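Local atomic coordinates of protease (Penicillium cyclopium, PDB entry 5Z6O), a protein that acts as a subtilisin-like serine protease of the peptidase S8 family, probably cleaving casein, gelatin and type IV collagen through a charge relay system. Residues T183-T188 against D204-G209; G209-A214 against T223-S228. All blocks are in the same frame, centred on the assembly; numbering follows the deposited sequence.

Interaction 1 of 2, residues T183-T188 against D204-G209; sequences TIAAST and DLYAPG. With CA (calcium ion), chain B.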
loop_
_atom_site.group_PDB
_atom_site.type_symbol
_atom_site.label_atom_id
_atom_site.label_comp_id
_atom_site.label_asym_id
_atom_site.label_seq_id
_atom_site.Cartn_x
_atom_site.Cartn_y
_atom_site.Cartn_z
ATOM N N THR A 183 7.460 3.669 5.317
ATOM C CA THR A 183 6.896 2.803 6.352
ATOM C C THR A 183 5.644 3.449 6.943
ATOM O O THR A 183 5.705 4.598 7.413
ATOM C CB THR A 183 7.933 2.589 7.452
ATOM O OG1 THR A 183 9.086 1.950 6.891
ATOM C CG2 THR A 183 7.383 1.738 8.561
ATOM N N ILE A 184 4.528 2.700 6.968
ATOM C CA ILE A 184 3.200 3.304 7.123
ATOM C C ILE A 184 2.538 2.762 8.390
ATOM O O ILE A 184 2.374 1.548 8.543
ATOM C CB ILE A 184 2.301 3.029 5.901
ATOM C CG1 ILE A 184 3.028 3.306 4.577
ATOM C CG2 ILE A 184 1.020 3.842 5.998
ATOM C CD1 ILE A 184 3.652 4.721 4.544
ATOM N N ALA A 185 2.121 3.663 9.277
ATOM C CA ALA A 185 1.352 3.304 10.461
ATOM C C ALA A 185 -0.137 3.493 10.200
ATOM O O ALA A 185 -0.546 4.118 9.212
ATOM C CB ALA A 185 1.804 4.144 11.670
ATOM N N ALA A 186 -0.957 2.912 11.076
ATOM C CA ALA A 186 -2.398 2.812 10.842
ATOM C C ALA A 186 -3.183 3.825 11.672
ATOM O O ALA A 186 -2.992 3.912 12.890
ATOM C CB ALA A 186 -2.891 1.408 11.167
ATOM N N SER A 187 -4.111 4.548 11.027
ATOM C CA SER A 187 -4.956 5.512 11.728
ATOM C C SER A 187 -6.399 5.022 11.769
ATOM O O SER A 187 -6.779 4.115 11.027
ATOM C CB SER A 187 -4.894 6.894 11.048
ATOM O OG SER A 187 -5.555 6.905 9.782
ATOM N N THR A 188 -7.226 5.668 12.619
ATOM C CA THR A 188 -8.635 5.305 12.753
ATOM C C THR A 188 -9.508 6.417 12.190
ATOM O O THR A 188 -9.029 7.507 11.890
ATOM C CB THR A 188 -9.016 5.095 14.219
ATOM O OG1 THR A 188 -8.933 6.380 14.900
ATOM C CG2 THR A 188 -8.056 4.106 14.872
ATOM N N ASP A 204 7.123 6.827 8.454
ATOM C CA ASP A 204 7.120 8.020 7.623
ATOM C C ASP A 204 5.795 8.772 7.725
ATOM O O ASP A 204 5.777 10.017 7.695
ATOM C CB ASP A 204 7.398 7.633 6.161
ATOM C CG ASP A 204 8.823 7.119 5.977
ATOM O OD1 ASP A 204 9.742 7.958 6.078
ATOM O OD2 ASP A 204 9.039 5.898 5.845
ATOM N N LEU A 205 4.676 8.048 7.817
ATOM C CA LEU A 205 3.367 8.702 7.985
ATOM C C LEU A 205 2.311 7.655 8.334
ATOM O O LEU A 205 2.563 6.449 8.307
ATOM C CB LEU A 205 2.943 9.491 6.739
ATOM C CG LEU A 205 2.617 8.676 5.506
ATOM C CD1 LEU A 205 1.594 9.456 4.635
ATOM C CD2 LEU A 205 3.868 8.449 4.643
ATOM N N TYR A 206 1.123 8.148 8.663
ATOM C CA TYR A 206 -0.083 7.364 8.923
ATOM C C TYR A 206 -0.945 7.308 7.676
ATOM O O TYR A 206 -0.965 8.247 6.874
ATOM C CB TYR A 206 -0.951 7.984 10.051
ATOM C CG TYR A 206 -0.441 7.672 11.453
ATOM C CD1 TYR A 206 0.649 8.382 12.011
ATOM C CD2 TYR A 206 -1.037 6.647 12.209
ATOM C CE1 TYR A 206 1.129 8.053 13.303
ATOM C CE2 TYR A 206 -0.580 6.323 13.496
ATOM C CZ TYR A 206 0.485 7.026 14.029
ATOM O OH TYR A 206 0.881 6.668 15.297
ATOM N N ALA A 207 -1.722 6.227 7.572
ATOM C CA ALA A 207 -2.786 6.147 6.584
ATOM C C ALA A 207 -3.897 5.329 7.196
ATOM O O ALA A 207 -3.653 4.582 8.155
ATOM C CB ALA A 207 -2.294 5.500 5.277
ATOM N N PRO A 208 -5.113 5.416 6.656
ATOM C CA PRO A 208 -6.256 4.719 7.262
ATOM C C PRO A 208 -6.005 3.227 7.342
ATOM O O PRO A 208 -5.634 2.592 6.349
ATOM C CB PRO A 208 -7.409 5.041 6.304
ATOM C CG PRO A 208 -7.081 6.423 5.827
ATOM C CD PRO A 208 -5.551 6.390 5.632
ATOM N N GLY A 209 -6.235 2.664 8.530
ATOM C CA GLY A 209 -5.861 1.280 8.725
ATOM C C GLY A 209 -6.818 0.492 9.570
ATOM O O GLY A 209 -6.608 -0.705 9.753
HETATM CA CA CA B . 11.414 6.051 5.431
HETATM O O HOH W 1 11.236 4.116 6.664
HETATM O O HOH W 2 11.815 7.075 3.339
HETATM O O HOH W 3 11.616 6.516 7.628
HETATM O O HOH W 4 13.795 4.909 5.363
HETATM O O HOH W 5 12.848 7.883 6.069
#

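Interaction 2 of 2, residues G209-A214 against T223-S228; sequences GKDITA and TLSGTS. With PMS (phenylmethanesulfonic acid), chain C.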
loop_
_atom_site.group_PDB
_atom_site.type_symbol
_atom_site.label_atom_id
_atom_site.label_comp_id
_atom_site.label_asym_id
_atom_site.label_seq_id
_atom_site.Cartn_x
_atom_site.Cartn_y
_atom_site.Cartn_z
ATOM N N GLY A 209 -6.235 2.664 8.530
ATOM C CA GLY A 209 -5.861 1.280 8.725
ATOM C C GLY A 209 -6.818 0.492 9.570
ATOM O O GLY A 209 -6.608 -0.705 9.753
ATOM N N LYS A 210 -7.849 1.127 10.124
ATOM C CA LYS A 210 -8.814 0.392 10.941
ATOM C C LYS A 210 -10.161 0.409 10.260
ATOM O O LYS A 210 -10.639 1.480 9.835
ATOM C CB LYS A 210 -8.928 0.993 12.347
ATOM C CG LYS A 210 -10.018 0.294 13.199
ATOM C CD LYS A 210 -10.004 0.822 14.641
ATOM C CE LYS A 210 -10.988 0.032 15.514
ATOM N NZ LYS A 210 -12.344 0.571 15.335
ATOM N N ASP A 211 -10.769 -0.783 10.140
ATOM C CA ASP A 211 -12.077 -0.967 9.498
ATOM C C ASP A 211 -12.075 -0.433 8.070
ATOM O O ASP A 211 -12.862 0.444 7.704
ATOM C CB ASP A 211 -13.226 -0.346 10.327
ATOM C CG ASP A 211 -13.365 -1.018 11.684
ATOM O OD1 ASP A 211 -13.174 -2.238 11.758
ATOM O OD2 ASP A 211 -13.625 -0.343 12.683
ATOM N N ILE A 212 -11.207 -1.035 7.253
ATOM C CA ILE A 212 -11.031 -0.660 5.850
ATOM C C ILE A 212 -11.746 -1.707 4.992
ATOM O O ILE A 212 -11.483 -2.902 5.125
ATOM C CB ILE A 212 -9.544 -0.578 5.482
ATOM C CG1 ILE A 212 -8.828 0.487 6.313
ATOM C CG2 ILE A 212 -9.401 -0.376 3.952
ATOM C CD1 ILE A 212 -9.434 1.891 6.085
ATOM N N THR A 213 -12.683 -1.272 4.147
ATOM C CA THR A 213 -13.452 -2.175 3.301
ATOM C C THR A 213 -12.842 -2.245 1.906
ATOM O O THR A 213 -12.549 -1.205 1.299
ATOM C CB THR A 213 -14.903 -1.700 3.230
ATOM O OG1 THR A 213 -15.417 -1.660 4.573
ATOM C CG2 THR A 213 -15.786 -2.637 2.332
ATOM N N ALA A 214 -12.691 -3.467 1.376
ATOM C CA ALA A 214 -12.148 -3.630 0.025
ATOM C C ALA A 214 -12.553 -5.002 -0.519
ATOM O O ALA A 214 -13.217 -5.786 0.164
ATOM C CB ALA A 214 -10.618 -3.478 0.022
ATOM N N THR A 223 -14.340 -6.109 5.425
ATOM C CA THR A 223 -13.813 -5.018 6.236
ATOM C C THR A 223 -12.769 -5.577 7.208
ATOM O O THR A 223 -13.058 -6.492 7.988
ATOM C CB THR A 223 -14.951 -4.318 6.981
ATOM O OG1 THR A 223 -15.937 -3.842 6.038
ATOM C CG2 THR A 223 -14.397 -3.156 7.776
ATOM N N LEU A 224 -11.527 -5.079 7.119
ATOM C CA LEU A 224 -10.394 -5.632 7.871
ATOM C C LEU A 224 -9.622 -4.499 8.527
ATOM O O LEU A 224 -9.775 -3.335 8.140
ATOM C CB LEU A 224 -9.412 -6.409 6.973
ATOM C CG LEU A 224 -9.907 -7.628 6.199
ATOM C CD1 LEU A 224 -8.733 -8.101 5.340
ATOM C CD2 LEU A 224 -10.325 -8.697 7.207
ATOM N N SER A 225 -8.745 -4.842 9.490
ATOM C CA SER A 225 -7.916 -3.851 10.168
ATOM C C SER A 225 -6.481 -4.321 10.259
ATOM O O SER A 225 -6.213 -5.508 10.481
ATOM C CB SER A 225 -8.389 -3.564 11.597
ATOM O OG SER A 225 -9.705 -3.086 11.597
ATOM N N GLY A 226 -5.560 -3.382 10.135
ATOM C CA GLY A 226 -4.152 -3.657 10.309
ATOM C C GLY A 226 -3.343 -2.621 9.573
ATOM O O GLY A 226 -3.850 -1.875 8.743
ATOM N N THR A 227 -2.058 -2.543 9.913
ATOM C CA THR A 227 -1.192 -1.709 9.074
ATOM C C THR A 227 -1.090 -2.280 7.657
ATOM O O THR A 227 -0.705 -1.553 6.735
ATOM C CB THR A 227 0.213 -1.569 9.660
ATOM O OG1 THR A 227 0.767 -2.851 9.886
ATOM C CG2 THR A 227 0.201 -0.800 11.017
ATOM N N SER A 228 -1.449 -3.565 7.469
ATOM C CA SER A 228 -1.602 -4.112 6.118
ATOM C C SER A 228 -2.590 -3.315 5.283
ATOM O O SER A 228 -2.482 -3.296 4.049
ATOM C CB SER A 228 -2.081 -5.586 6.159
ATOM O OG SER A 228 -1.067 -6.418 6.726
HETATM C C PMS C . -0.631 -8.505 8.101
HETATM S S PMS C . -1.850 -7.179 7.881
HETATM C C1 PMS C . 0.691 -7.947 8.649
HETATM C C2 PMS C . 1.167 -6.689 8.296
HETATM C C3 PMS C . 2.371 -6.226 8.808
HETATM C C4 PMS C . 3.110 -7.009 9.682
HETATM C C5 PMS C . 2.636 -8.266 10.030
HETATM C C6 PMS C . 1.429 -8.725 9.530
HETATM O O2S PMS C . -3.254 -7.705 7.853
HETATM O O1S PMS C . -1.872 -6.241 9.050
HETATM O O HOH W 6 -12.006 -4.614 10.922
HETATM O O HOH W 7 -11.373 -3.255 14.081
#

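Interaction 1 of 2, residues T183-T188 against D204-G209
D204 OD2 is gripped from two directions: it binds the calcium ion at 2.4 Å and, through its anti lone pair, accepts a nearly straight hydrogen bond from T183 N (2.8 Å, 172°). D204 OD1 also reaches the calcium, making the carboxylate bidentate; five waters and V181 O complete the site, and one of those waters donates to T183 OG1. The bond from D204 N back to T183 O closes the pair, tying the metal site to the parallel strand pair. From there the ladder runs A185 N to L205 O, A207 N to A185 O, S187 N to A207 O and G209 N to S187 O. The A185 methyl sits over one face of the Y206 ring, CB 3.8 Å from its centroid, while A186 O lies in the ring plane, 3.4 Å from Y206 CD2. Y206 OH is hydrogen-bonded to S193 OG, and an alanine here would probably remove the ring from over the A185 methyl and leave the S193 hydroxyl without this mate. On the other face of the sheet I184 and L205 run side by side, I184 CD1 3.7 Å from L205 CD2, and I184 CG2 meets A207 CB. Strand 205-208 is the last in order on its side of the seven-stranded parallel sheet, and Y206 also pairs by backbone with K274 and L276; helix 227-245 packs on I184 and A207, and helix 249-259 on L205.

Interaction 2 of 2, residues G209-A214 against T223-S228
I212 and L224 form an antiparallel hydrogen-bonded pair, I212 N to L224 O at 2.9 Å and L224 N to I212 O at 3.0 Å, and beyond the hairpin strands G226 N bonds to G209 O at 2.9 Å. The next pair, T213 and T223, is non-hydrogen-bonded in its backbone, and its side chains supply the link instead: the two hydroxyls meet at 2.7 Å, OG1 to OG1. T223 CG2, anti to its backbone N (OG1 at chi1 -57°), rests 3.6 Å from D211 CA. D211 and I212 both face L224, a G1 beta bulge, with D211 at positive phi (56°). The bulge turns D211 N to S225 OG, which accepts its hydrogen bond at 2.9 Å. Two waters each join S225 OG to D211 OD1, so the serine hydroxyl is held by the backbone and by solvent together. D211 OD2 is met from above the carboxylate plane by K210 NZ in a salt bridge (3.1 Å), the lysine chain bending at its last torsion, and K210 CG passes beside S225 OG. G226 lies against the inhibitor: a side chain there would clash with O1S of the phenylmethanesulfonyl group. That group is bonded covalently to S228 OG, consistent with its place as the nucleophile of the charge relay. O1S accepts a hydrogen bond from S228 N and N165 ND2 gives the inhibitor a further one, as expected of a subtilase oxyanion hole.

The two interactions follow one another along the chain and share G209, which ends the parallel pairing of interaction 1 and begins the loop into the hairpin of interaction 2; their centres lie 11 Å apart. Interaction 1 joins the last two strands of the central parallel sheet, whereas interaction 2 joins strands 212-215 and 221-224 and runs on into helix 227-245. They also touch directly: A186 CB packs on T227 CG2, and T188 CG2 on K210 CD. The start of the helix bearing S228 thus lies against strand 182-187, placing the inhibitor-modified serine beside the sheet, while the calcium is held at the D204 end of the strand pair.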